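Local atomic coordinates of haloperoxidase (Corallina officinalis, PDB entry 1QHB), a protein that catalyses the halogenation of organic substrates with bromide and hydrogen peroxide, as a dodecameric vanadium-dependent bromoperoxidase that also binds calcium. Residues A[20-25]-A[571-576]; A[107-112]-A[301-306]; A[444-449]-A[461-466]; A[485-490]-A[560-565]; A[509-514]-A[521-526]. All coordinates share one frame; numbering follows the deposited sequence.

Interaction 1 of 5, residues A[20-25]-A[571-576]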
# COMPACT_ATOMS: atom_id res chain seq x y z
N VAL A 20 10.33 -12.24 -6.09
CA VAL A 20 9.90 -10.89 -6.41
C VAL A 20 11.13 -10.00 -6.57
O VAL A 20 11.24 -9.18 -7.49
CB VAL A 20 8.93 -10.29 -5.34
CG1 VAL A 20 8.57 -8.83 -5.51
CG2 VAL A 20 7.67 -11.17 -5.36
N ALA A 21 12.09 -10.14 -5.66
CA ALA A 21 13.33 -9.37 -5.71
C ALA A 21 14.03 -9.60 -7.04
O ALA A 21 14.58 -8.69 -7.68
CB ALA A 21 14.27 -9.78 -4.57
N ALA A 22 14.08 -10.86 -7.56
CA ALA A 22 14.70 -11.10 -8.84
C ALA A 22 13.94 -10.42 -9.97
O ALA A 22 14.54 -9.89 -10.90
CB ALA A 22 14.82 -12.59 -9.20
N ALA A 23 12.62 -10.42 -9.83
CA ALA A 23 11.76 -9.80 -10.82
C ALA A 23 12.03 -8.29 -10.85
O ALA A 23 12.02 -7.69 -11.92
CB ALA A 23 10.28 -10.06 -10.45
N GLU A 24 12.19 -7.68 -9.69
CA GLU A 24 12.54 -6.28 -9.54
C GLU A 24 13.92 -5.95 -10.11
O GLU A 24 14.11 -4.94 -10.77
CB GLU A 24 12.50 -5.88 -8.06
CG GLU A 24 11.07 -5.80 -7.55
CD GLU A 24 10.96 -5.52 -6.06
OE1 GLU A 24 12.01 -5.55 -5.38
OE2 GLU A 24 9.84 -5.25 -5.57
N LEU A 25 14.88 -6.87 -9.90
CA LEU A 25 16.19 -6.68 -10.50
C LEU A 25 16.01 -6.58 -12.02
O LEU A 25 16.60 -5.71 -12.67
CB LEU A 25 17.10 -7.86 -10.16
CG LEU A 25 18.57 -7.81 -10.60
CD1 LEU A 25 19.45 -8.63 -9.65
CD2 LEU A 25 18.74 -8.46 -11.96
N LEU A 571 22.14 -15.45 -14.98
CA LEU A 571 23.04 -15.69 -13.82
C LEU A 571 22.83 -14.62 -12.75
O LEU A 571 22.87 -14.94 -11.55
CB LEU A 571 24.50 -15.61 -14.25
CG LEU A 571 24.92 -16.83 -15.09
CD1 LEU A 571 26.34 -16.63 -15.57
CD2 LEU A 571 24.75 -18.07 -14.25
N GLU A 572 22.67 -13.37 -13.15
CA GLU A 572 22.47 -12.30 -12.15
C GLU A 572 21.22 -12.48 -11.29
O GLU A 572 21.27 -12.25 -10.09
CB GLU A 572 22.33 -10.89 -12.74
CG GLU A 572 23.62 -10.51 -13.49
CD GLU A 572 23.48 -9.18 -14.20
OE1 GLU A 572 22.33 -8.76 -14.45
OE2 GLU A 572 24.53 -8.56 -14.49
N GLU A 573 20.12 -12.88 -11.94
CA GLU A 573 18.88 -13.11 -11.21
C GLU A 573 18.97 -14.33 -10.29
O GLU A 573 18.44 -14.21 -9.17
CB GLU A 573 17.74 -13.30 -12.20
CG GLU A 573 17.32 -11.94 -12.76
CD GLU A 573 16.47 -12.15 -14.02
OE1 GLU A 573 15.51 -12.95 -14.02
OE2 GLU A 573 16.84 -11.46 -15.00
N GLN A 574 19.65 -15.35 -10.74
CA GLN A 574 19.85 -16.55 -9.94
C GLN A 574 20.80 -16.35 -8.79
O GLN A 574 20.75 -17.11 -7.81
CB GLN A 574 20.37 -17.68 -10.84
CG GLN A 574 19.18 -18.32 -11.57
CD GLN A 574 19.65 -19.56 -12.36
OE1 GLN A 574 20.80 -19.96 -12.29
NE2 GLN A 574 18.73 -20.16 -13.09
N SER A 575 21.60 -15.30 -8.78
CA SER A 575 22.53 -15.04 -7.70
C SER A 575 21.78 -14.68 -6.44
O SER A 575 22.32 -14.89 -5.35
CB SER A 575 23.53 -13.94 -8.05
OG SER A 575 22.88 -12.68 -8.13
N LEU A 576 20.52 -14.24 -6.50
CA LEU A 576 19.77 -13.94 -5.31
C LEU A 576 19.33 -15.19 -4.58
O LEU A 576 18.95 -15.07 -3.43
CB LEU A 576 18.55 -13.09 -5.63
CG LEU A 576 18.86 -11.74 -6.34
CD1 LEU A 576 17.54 -11.12 -6.75
CD2 LEU A 576 19.64 -10.81 -5.42
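Helix packing at a subunit junction sets A22 and L25, on the N-terminal helix 11-28, against E573 and L576 of 571-576, at the C-terminal end of helix 553-574. The CD1 methyl of L576 comes down on the backbone of the other helix, 3.5 Å from A22 CA, and meets A22 CB at 3.9 Å and A21 CB at 4.2 Å. The backbones are close, A22 CA to E573 CA 5.2 Å, and A21 and A22 offer only methyls to the leucine. L25 takes the next place along. Its CG is anti to the backbone N (chi1 -175°), and from there CD2 lies against E573 CG at 3.8 Å, the two side chains crossing obliquely, while CD1 faces E572 O at 4.1 Å. The carboxylate of E573 goes elsewhere, forming salt bridges with R29 and with R19 of the second subunit and accepting from G136 N. L8 of the third subunit packs on A21. No hydrogen bond joins the segments, so the contact rests on methyl and methylene groups, and the glutamate is split in use: aliphatic stem for the helix pair, charged end for partners in its own chain and the second subunit.

Interaction 2 of 5, residues A[107-112]-A[301-306]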
# COMPACT_ATOMS: atom_id res chain seq x y z
N ILE A 107 -0.01 -26.48 -56.90
CA ILE A 107 0.47 -26.57 -58.27
C ILE A 107 1.83 -25.87 -58.29
O ILE A 107 1.95 -24.66 -58.04
CB ILE A 107 -0.49 -25.96 -59.31
CG1 ILE A 107 -1.83 -26.71 -59.21
CG2 ILE A 107 0.10 -26.04 -60.70
CD1 ILE A 107 -2.97 -26.00 -59.92
N TRP A 108 2.88 -26.65 -58.50
CA TRP A 108 4.22 -26.12 -58.39
C TRP A 108 4.73 -25.76 -59.77
O TRP A 108 4.14 -26.30 -60.71
CB TRP A 108 5.15 -27.20 -57.80
CG TRP A 108 4.72 -27.62 -56.42
CD1 TRP A 108 4.26 -28.84 -56.04
CD2 TRP A 108 4.76 -26.81 -55.24
NE1 TRP A 108 3.96 -28.84 -54.69
CE2 TRP A 108 4.29 -27.59 -54.18
CE3 TRP A 108 5.13 -25.48 -55.00
CZ2 TRP A 108 4.16 -27.11 -52.87
CZ3 TRP A 108 5.00 -24.99 -53.72
CH2 TRP A 108 4.52 -25.81 -52.68
N ARG A 109 5.82 -25.02 -59.86
CA ARG A 109 6.40 -24.70 -61.16
C ARG A 109 7.28 -25.84 -61.67
O ARG A 109 7.34 -26.13 -62.87
CB ARG A 109 7.28 -23.45 -61.06
CG ARG A 109 6.47 -22.18 -60.75
CD ARG A 109 7.47 -21.02 -60.53
NE ARG A 109 6.72 -19.75 -60.63
CZ ARG A 109 6.11 -19.12 -59.64
NH1 ARG A 109 6.17 -19.60 -58.40
NH2 ARG A 109 5.46 -18.00 -59.93
N SER A 110 8.07 -26.46 -60.78
CA SER A 110 9.00 -27.48 -61.23
C SER A 110 8.40 -28.88 -61.35
O SER A 110 7.48 -29.29 -60.66
CB SER A 110 10.23 -27.52 -60.30
OG SER A 110 9.92 -28.13 -59.07
N ASP A 111 8.92 -29.57 -62.37
CA ASP A 111 8.55 -30.97 -62.64
C ASP A 111 8.87 -31.82 -61.43
O ASP A 111 8.04 -32.61 -60.95
CB ASP A 111 9.33 -31.45 -63.86
CG ASP A 111 8.85 -30.78 -65.15
OD1 ASP A 111 7.72 -30.25 -65.16
OD2 ASP A 111 9.60 -30.79 -66.17
N LEU A 112 10.04 -31.56 -60.84
CA LEU A 112 10.46 -32.22 -59.61
C LEU A 112 9.44 -32.07 -58.51
O LEU A 112 9.11 -33.15 -57.98
CB LEU A 112 11.84 -31.65 -59.24
CG LEU A 112 12.42 -32.39 -58.02
CD1 LEU A 112 12.59 -33.89 -58.29
CD2 LEU A 112 13.74 -31.79 -57.60
N VAL A 301 10.42 -23.69 -53.59
CA VAL A 301 10.85 -23.67 -52.18
C VAL A 301 10.46 -22.31 -51.59
O VAL A 301 9.90 -22.31 -50.51
CB VAL A 301 12.36 -23.92 -52.04
CG1 VAL A 301 12.83 -23.74 -50.60
CG2 VAL A 301 12.74 -25.32 -52.52
N GLN A 302 10.60 -21.19 -52.28
CA GLN A 302 10.15 -19.90 -51.77
C GLN A 302 8.65 -19.88 -51.55
O GLN A 302 8.17 -19.21 -50.64
CB GLN A 302 10.57 -18.73 -52.69
CG GLN A 302 12.08 -18.70 -52.83
CD GLN A 302 12.87 -18.87 -51.54
OE1 GLN A 302 12.76 -18.03 -50.65
NE2 GLN A 302 13.69 -19.90 -51.43
N ASP A 303 7.91 -20.67 -52.34
CA ASP A 303 6.47 -20.82 -52.19
C ASP A 303 6.11 -21.97 -51.25
O ASP A 303 4.98 -22.48 -51.28
CB ASP A 303 5.86 -21.09 -53.58
CG ASP A 303 5.76 -19.89 -54.46
OD1 ASP A 303 5.99 -18.71 -54.08
OD2 ASP A 303 5.44 -20.11 -55.66
N ALA A 304 7.02 -22.42 -50.38
CA ALA A 304 6.75 -23.41 -49.37
C ALA A 304 6.80 -24.91 -49.70
O ALA A 304 6.46 -25.77 -48.83
CB ALA A 304 5.43 -23.06 -48.65
N ALA A 305 7.31 -25.28 -50.87
CA ALA A 305 7.37 -26.73 -51.17
C ALA A 305 8.19 -27.43 -50.10
O ALA A 305 9.33 -27.06 -49.80
CB ALA A 305 7.87 -26.93 -52.59
N ASP A 306 7.67 -28.54 -49.52
CA ASP A 306 8.38 -29.16 -48.43
C ASP A 306 9.38 -30.18 -48.96
O ASP A 306 9.06 -31.36 -49.14
CB ASP A 306 7.42 -29.81 -47.43
CG ASP A 306 8.13 -30.15 -46.15
OD1 ASP A 306 9.39 -30.01 -46.09
OD2 ASP A 306 7.43 -30.50 -45.19
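The indole of W108 carries A305 over one face: CB stands 3.6 Å from the centroid of the six-membered ring and 12° off its normal, a CH-pi contact. The same residue's CA lies 3.4 Å from W108 CH2, so its backbone passes close to the far end of the indole as well. At the ring's edge, in the plane, sits the carbonyl of D303, whose O is 3.5 Å from CZ3; the D303 CB is a little farther, 4.0 Å from the same carbon. The indole N-H is engaged outside the pair, on L118 O.

The second flat group is the guanidinium of R109, met at its edge by the D303 carboxylate. NH1 and OD2 are 2.9 Å apart in a salt bridge whose hydrogen bond is weak, bent to 120° at the hydrogen. The guanidinium and carboxylate planes are turned 45° against each other, and the side chains cross at about a right angle. R109, extended from CG to NE, has a second charge to serve, since NH2 pairs with D65 and also reaches H63 O. D303 OD1 accepts from H63 N, leaving both carboxylate oxygens occupied.

D303 and A305 flank A304, and both point toward the other segment. Helix 295-302 ends in a Schellman motif with A304, at positive phi, as the C-prime residue: A304 N bonds V301 O at 2.9 Å, and A305 N returns to D300 O. W108 and R109 immediately precede S110, the N-cap of helix 111-115, so the approach to one helix start packs on the Schellman end of helix 295-302.

Interaction 3 of 5, residues A[444-449]-A[461-466]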
# COMPACT_ATOMS: atom_id res chain seq x y z
N ASP A 444 31.80 -18.16 -62.05
CA ASP A 444 32.11 -19.49 -61.52
C ASP A 444 30.90 -20.25 -61.04
O ASP A 444 30.79 -21.47 -61.22
CB ASP A 444 33.07 -19.34 -60.31
CG ASP A 444 34.42 -18.88 -60.84
OD1 ASP A 444 34.71 -19.02 -62.05
OD2 ASP A 444 35.21 -18.36 -60.05
N SER A 445 29.98 -19.50 -60.41
CA SER A 445 28.77 -20.12 -59.84
C SER A 445 27.82 -20.52 -60.92
O SER A 445 27.23 -21.62 -60.85
CB SER A 445 28.25 -19.09 -58.82
OG SER A 445 26.84 -19.05 -58.76
N ALA A 446 27.61 -19.71 -61.98
CA ALA A 446 26.73 -20.14 -63.08
C ALA A 446 27.22 -21.45 -63.68
O ALA A 446 26.47 -22.35 -64.00
CB ALA A 446 26.72 -19.10 -64.21
N SER A 447 28.54 -21.61 -63.77
CA SER A 447 29.15 -22.81 -64.36
C SER A 447 28.96 -23.97 -63.41
O SER A 447 28.49 -25.03 -63.81
CB SER A 447 30.60 -22.48 -64.69
OG SER A 447 31.38 -23.66 -64.86
N SER A 448 29.14 -23.74 -62.10
CA SER A 448 28.87 -24.85 -61.16
C SER A 448 27.39 -25.20 -61.17
O SER A 448 27.09 -26.38 -61.12
CB SER A 448 29.38 -24.48 -59.77
OG SER A 448 28.98 -25.45 -58.79
N ASN A 449 26.47 -24.23 -61.21
CA ASN A 449 25.04 -24.52 -61.20
C ASN A 449 24.58 -25.22 -62.48
O ASN A 449 23.66 -26.06 -62.44
CB ASN A 449 24.27 -23.22 -61.01
CG ASN A 449 24.39 -22.65 -59.60
OD1 ASN A 449 24.93 -23.31 -58.71
ND2 ASN A 449 23.94 -21.45 -59.28
N PRO A 461 14.70 -21.36 -67.86
CA PRO A 461 15.26 -20.39 -68.77
C PRO A 461 16.38 -19.58 -68.11
O PRO A 461 16.33 -19.27 -66.92
CB PRO A 461 14.10 -19.47 -69.13
CG PRO A 461 12.87 -20.08 -68.57
CD PRO A 461 13.27 -21.10 -67.55
N GLY A 462 17.40 -19.21 -68.87
CA GLY A 462 18.53 -18.44 -68.44
C GLY A 462 19.62 -19.23 -67.73
O GLY A 462 19.57 -20.43 -67.49
N LYS A 463 20.67 -18.50 -67.40
CA LYS A 463 21.78 -19.03 -66.61
C LYS A 463 21.26 -18.99 -65.15
O LYS A 463 20.23 -18.35 -64.89
CB LYS A 463 23.03 -18.19 -66.74
CG LYS A 463 23.68 -18.21 -68.11
CD LYS A 463 25.16 -17.86 -68.02
CE LYS A 463 25.41 -16.41 -68.34
NZ LYS A 463 26.87 -16.11 -68.22
N SER A 464 21.94 -19.70 -64.25
CA SER A 464 21.47 -19.65 -62.87
C SER A 464 22.55 -19.03 -62.01
O SER A 464 23.65 -19.61 -61.98
CB SER A 464 21.13 -21.04 -62.33
OG SER A 464 21.12 -20.92 -60.91
N PHE A 465 22.26 -17.85 -61.42
CA PHE A 465 23.28 -17.29 -60.53
C PHE A 465 22.86 -17.50 -59.07
O PHE A 465 23.38 -16.84 -58.18
CB PHE A 465 23.55 -15.81 -60.84
CG PHE A 465 23.92 -15.63 -62.30
CD1 PHE A 465 25.23 -15.81 -62.73
CD2 PHE A 465 22.96 -15.27 -63.22
CE1 PHE A 465 25.56 -15.64 -64.06
CE2 PHE A 465 23.30 -15.10 -64.56
CZ PHE A 465 24.59 -15.31 -65.00
N LEU A 466 21.90 -18.39 -58.78
CA LEU A 466 21.44 -18.67 -57.46
C LEU A 466 22.55 -19.18 -56.53
O LEU A 466 23.55 -19.77 -56.96
CB LEU A 466 20.36 -19.74 -57.55
CG LEU A 466 19.16 -19.29 -58.41
CD1 LEU A 466 18.39 -20.56 -58.76
CD2 LEU A 466 18.33 -18.24 -57.70
O HOH W 1 24.15 -21.57 -64.91
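N449 and S464 lead this contact, in which the loop after helix 439-456 doubles back along that helix and is held by the amide of N449. N449 turns CG anti to its carbonyl carbon (chi1 -72°), and ND2 donates three hydrogen bonds, sharing its two hydrogens: to L466 O at 2.9 Å, lying in the amide plane; to S464 O at 3.3 Å; and a weak one to S464 OG. At S464 O the amide nitrogen stands above the carbonyl plane, 67° out of it. S464 holds OG anti to the backbone N, where it also bonds T293 O and takes a weak bond from L466 N. An alanine at N449 would probably leave L466 O and S464 O without this donor, S464 OG without its weak one, and the 464-466 backbone freer to move off the helix. One helical turn earlier, A446 CB meets F465 CE1 at 3.7 Å, oblique to the ring, and A446 CA makes a CA-H...O contact with S464 O at 3.3 Å. S445 OG, buried at an unusual chi1 of 144°, has no partner in the model. A water completes the joint, donating to A446 O at 2.6 Å and accepting from S464 N at 3.0 Å.

Interaction 4 of 5, residues A[485-490]-A[560-565]. With PO4 (phosphate ion), chain G.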
# COMPACT_ATOMS: atom_id res chain seq x y z
N HIS A 485 20.70 -20.80 -33.93
CA HIS A 485 21.95 -21.51 -33.57
C HIS A 485 22.94 -20.59 -32.87
O HIS A 485 23.54 -20.88 -31.84
CB HIS A 485 22.61 -21.97 -34.92
CG HIS A 485 22.04 -23.29 -35.34
ND1 HIS A 485 20.89 -23.50 -36.06
CD2 HIS A 485 22.53 -24.53 -35.09
CE1 HIS A 485 20.69 -24.80 -36.20
NE2 HIS A 485 21.69 -25.46 -35.66
N ALA A 486 23.16 -19.41 -33.47
CA ALA A 486 24.10 -18.45 -32.89
C ALA A 486 23.62 -17.85 -31.58
O ALA A 486 24.46 -17.68 -30.68
CB ALA A 486 24.46 -17.40 -33.90
N VAL A 487 22.28 -17.66 -31.40
CA VAL A 487 21.90 -17.08 -30.11
C VAL A 487 22.14 -18.07 -28.99
O VAL A 487 22.48 -17.79 -27.85
CB VAL A 487 20.47 -16.51 -30.10
CG1 VAL A 487 19.40 -17.61 -29.93
CG2 VAL A 487 20.33 -15.57 -28.90
N VAL A 488 21.87 -19.35 -29.27
CA VAL A 488 22.04 -20.42 -28.31
C VAL A 488 23.52 -20.66 -28.04
O VAL A 488 23.90 -20.89 -26.90
CB VAL A 488 21.34 -21.71 -28.77
CG1 VAL A 488 21.74 -22.92 -27.94
CG2 VAL A 488 19.82 -21.51 -28.72
N ALA A 489 24.33 -20.58 -29.11
CA ALA A 489 25.77 -20.76 -28.95
C ALA A 489 26.25 -19.72 -27.93
O ALA A 489 26.93 -20.06 -26.96
CB ALA A 489 26.53 -20.59 -30.28
N GLY A 490 25.88 -18.48 -28.16
CA GLY A 490 26.31 -17.40 -27.31
C GLY A 490 25.95 -17.58 -25.86
O GLY A 490 26.76 -17.28 -24.99
N LEU A 560 25.35 -13.86 -31.40
CA LEU A 560 26.24 -14.32 -30.34
C LEU A 560 26.22 -13.27 -29.22
O LEU A 560 26.06 -13.68 -28.07
CB LEU A 560 27.68 -14.50 -30.88
CG LEU A 560 27.78 -15.75 -31.81
CD1 LEU A 560 29.02 -15.69 -32.67
CD2 LEU A 560 27.78 -16.98 -30.93
N LEU A 561 26.33 -11.98 -29.54
CA LEU A 561 26.29 -11.00 -28.46
C LEU A 561 24.95 -11.01 -27.70
O LEU A 561 24.96 -10.85 -26.48
CB LEU A 561 26.52 -9.57 -28.99
CG LEU A 561 27.82 -9.37 -29.75
CD1 LEU A 561 27.99 -7.87 -30.08
CD2 LEU A 561 29.00 -9.85 -28.97
N LEU A 562 23.85 -11.23 -28.41
CA LEU A 562 22.54 -11.23 -27.75
C LEU A 562 22.41 -12.39 -26.78
O LEU A 562 21.89 -12.18 -25.65
CB LEU A 562 21.40 -11.26 -28.76
CG LEU A 562 19.96 -11.33 -28.29
CD1 LEU A 562 19.58 -9.98 -27.69
CD2 LEU A 562 18.94 -11.69 -29.37
N GLY A 563 22.93 -13.57 -27.15
CA GLY A 563 22.78 -14.72 -26.28
C GLY A 563 23.65 -14.56 -25.05
O GLY A 563 23.33 -15.07 -23.95
N GLU A 564 24.77 -13.91 -25.23
CA GLU A 564 25.67 -13.62 -24.11
C GLU A 564 24.92 -12.78 -23.07
O GLU A 564 25.03 -13.06 -21.87
CB GLU A 564 26.88 -12.79 -24.57
CG GLU A 564 27.83 -12.45 -23.43
CD GLU A 564 29.07 -11.74 -23.91
OE1 GLU A 564 28.93 -10.68 -24.56
OE2 GLU A 564 30.17 -12.20 -23.63
N GLN A 565 24.18 -11.75 -23.50
CA GLN A 565 23.43 -10.91 -22.57
C GLN A 565 22.34 -11.69 -21.81
O GLN A 565 21.97 -11.38 -20.67
CB GLN A 565 22.68 -9.77 -23.31
CG GLN A 565 23.55 -8.70 -23.93
CD GLN A 565 22.83 -7.78 -24.91
OE1 GLN A 565 21.81 -7.17 -24.63
NE2 GLN A 565 23.39 -7.65 -26.13
P PO4 G . 18.68 -20.70 -37.64
O1 PO4 G . 18.62 -20.73 -39.13
O2 PO4 G . 20.07 -20.91 -37.14
O3 PO4 G . 17.78 -21.73 -37.10
O4 PO4 G . 18.22 -19.32 -37.23
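L560 starts the second segment by laying its CD2 methyl against helix 484-499, 3.4 Å from the carbonyl A486 O and 3.9 Å from the methyl A489 CB. CG is anti to the L560 carbonyl carbon (chi1 -72°), and the branch beyond it runs in against the facing helix. The CA of L560 comes within 4.3 Å of G490 CA; a side-chain carbon on G490 would run into L560 O. L562 adds a lighter touch, CD2 to V487 CG2 at 4.1 Å. Then comes G563, the second bare position. Its CA donates a CA-H...O contact to V487 O at 3.5 Å, and a CB there would collide with that oxygen. E564 brings its backbone N near G490 C, while its carboxylate turns away to accept from F589 N.

The two glycines, one from each helix, let the axes approach to 6.6 Å at a crossing angle of -43°. The first segment starts at H485, whose ND1 bonds O2 of a phosphate ion at 2.9 Å, at the ring's edge; the backbone N bonds the same oxygen, and NE2 bonds D333. The phosphate, probably picked up from the crystallisation solution, is also held by K398, R406, S483, G484, R545 and H551. That is the haloperoxidase vanadate pocket; the helix bringing H485 to it packs on helix 553-574 a turn or so further along, at G490 and G563.

Interaction 5 of 5, residues A[509-514]-A[521-526]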
# COMPACT_ATOMS: atom_id res chain seq x y z
N VAL A 509 46.91 -30.60 -28.91
CA VAL A 509 46.17 -30.02 -30.00
C VAL A 509 46.10 -31.01 -31.14
O VAL A 509 47.13 -31.48 -31.62
CB VAL A 509 46.76 -28.70 -30.50
CG1 VAL A 509 45.79 -27.97 -31.43
CG2 VAL A 509 47.06 -27.76 -29.33
N PHE A 510 44.87 -31.36 -31.54
CA PHE A 510 44.65 -32.30 -32.60
C PHE A 510 43.95 -31.69 -33.80
O PHE A 510 43.28 -30.70 -33.66
CB PHE A 510 43.75 -33.43 -32.11
CG PHE A 510 44.43 -34.31 -31.10
CD1 PHE A 510 45.34 -35.27 -31.50
CD2 PHE A 510 44.19 -34.11 -29.76
CE1 PHE A 510 45.99 -36.04 -30.54
CE2 PHE A 510 44.83 -34.88 -28.81
CZ PHE A 510 45.73 -35.85 -29.19
N GLU A 511 44.09 -32.29 -34.94
CA GLU A 511 43.40 -31.92 -36.18
C GLU A 511 43.00 -33.23 -36.88
O GLU A 511 43.55 -34.28 -36.49
CB GLU A 511 44.29 -31.15 -37.11
CG GLU A 511 44.53 -29.69 -36.77
CD GLU A 511 45.60 -29.11 -37.70
OE1 GLU A 511 45.29 -29.11 -38.90
OE2 GLU A 511 46.68 -28.70 -37.23
N VAL A 512 42.23 -33.12 -37.94
CA VAL A 512 41.82 -34.33 -38.68
C VAL A 512 42.91 -34.57 -39.74
O VAL A 512 43.38 -33.68 -40.42
CB VAL A 512 40.43 -34.17 -39.28
CG1 VAL A 512 40.02 -35.35 -40.16
CG2 VAL A 512 39.33 -34.00 -38.21
N ASP A 513 43.38 -35.80 -39.87
CA ASP A 513 44.41 -36.16 -40.84
C ASP A 513 43.99 -35.90 -42.27
O ASP A 513 42.84 -36.05 -42.71
CB ASP A 513 44.70 -37.65 -40.65
CG ASP A 513 45.87 -38.14 -41.47
OD1 ASP A 513 47.00 -37.77 -41.17
OD2 ASP A 513 45.69 -38.86 -42.46
N THR A 514 44.88 -35.49 -43.11
CA THR A 514 44.60 -35.24 -44.52
C THR A 514 44.38 -36.55 -45.32
O THR A 514 43.70 -36.46 -46.34
CB THR A 514 45.79 -34.53 -45.20
OG1 THR A 514 46.93 -35.38 -44.99
CG2 THR A 514 46.05 -33.15 -44.63
N LYS A 521 48.25 -35.26 -34.27
CA LYS A 521 48.78 -34.12 -33.53
C LYS A 521 48.92 -32.98 -34.52
O LYS A 521 49.36 -33.15 -35.66
CB LYS A 521 50.03 -34.52 -32.77
CG LYS A 521 50.75 -33.40 -32.06
CD LYS A 521 52.13 -33.84 -31.59
CE LYS A 521 52.77 -32.76 -30.72
NZ LYS A 521 54.07 -33.23 -30.16
N SER A 522 48.46 -31.80 -34.14
CA SER A 522 48.52 -30.63 -35.01
C SER A 522 49.92 -30.06 -35.12
O SER A 522 50.73 -30.21 -34.20
CB SER A 522 47.59 -29.57 -34.37
OG SER A 522 47.79 -28.31 -34.96
N SER A 523 50.16 -29.19 -36.11
CA SER A 523 51.49 -28.56 -36.19
C SER A 523 51.50 -27.32 -35.30
O SER A 523 52.56 -26.78 -34.96
CB SER A 523 51.86 -28.18 -37.62
OG SER A 523 50.78 -27.40 -38.13
N PHE A 524 50.31 -26.82 -34.95
CA PHE A 524 50.23 -25.72 -34.00
C PHE A 524 50.67 -26.27 -32.65
O PHE A 524 50.20 -27.28 -32.12
CB PHE A 524 48.82 -25.17 -33.95
CG PHE A 524 48.67 -24.00 -33.02
CD1 PHE A 524 49.04 -22.73 -33.45
CD2 PHE A 524 48.17 -24.18 -31.73
CE1 PHE A 524 48.88 -21.65 -32.61
CE2 PHE A 524 48.04 -23.10 -30.87
CZ PHE A 524 48.40 -21.83 -31.33
N PRO A 525 51.66 -25.64 -32.04
CA PRO A 525 52.19 -26.08 -30.77
C PRO A 525 51.18 -26.05 -29.62
O PRO A 525 51.14 -26.97 -28.79
CB PRO A 525 53.32 -25.10 -30.47
CG PRO A 525 53.55 -24.30 -31.70
CD PRO A 525 52.32 -24.41 -32.58
N GLY A 526 50.40 -24.97 -29.51
CA GLY A 526 49.50 -24.83 -28.37
C GLY A 526 50.30 -23.95 -27.40
O GLY A 526 51.34 -23.41 -27.79
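V509, E511 and S522 carry most of this contact, in which the chain turns back on itself at the surface. The backbone bond across the segments runs nearly straight from S522 N to V509 O, 2.9 Å long with 174° at the hydrogen. It sits next to F510 and K521, an antiparallel non-hydrogen-bonded pair whose CA atoms are 4.6 Å apart and whose side chains diverge.

The side-chain bonds centre on S522 OG. It donates to E511 OE2 at 2.6 Å, on the anti lone pair away from the other carboxylate oxygen, and accepts from F524 N at 2.9 Å, closing an ST turn. OG is anti to the backbone N (chi1 167°), and E511 extends beyond CG to meet it. An alanine at E511 would probably leave the S522 hydroxyl without its acceptor and freer to turn, which would weaken the hold on the ST turn.

Apolar contacts belong to V509. Its CG1 meets S522 CB at 3.8 Å, CG2 lies 3.9 Å from G526 CA, and CG2 comes to the edge of the F524 ring. G526, at positive phi (97°), has no CB to crowd that methyl.

Backbone bonding of E511 with V520 continues the pairing of strands 510-512 and 519-521, F510 N bonds the Q239 side chain, and E511 and F524 pack on loop residues P235 and V233. The chain then runs through strand 528-529 into helix 530-548.

Starting from the N terminus, helix 11-28 opens interaction 1, which closes only when the chain reaches 571-576, so almost the whole subunit lies between its two halves and the other four contacts fall within that span. Interaction 2 comes first, joining 107-112 to 301-306, and interaction 3 follows as a short closure from helix 439-456 to the loop after it; their centres are about 19 Å apart on the same side of the chain's centre. Interaction 4 then opens on helix 484-499 and closes on helix 553-574, enclosing the hairpin of interaction 5. None of the loops cross. Helix 553-574 serves both interactions 1 and 4, linking the core to the N-terminal helix.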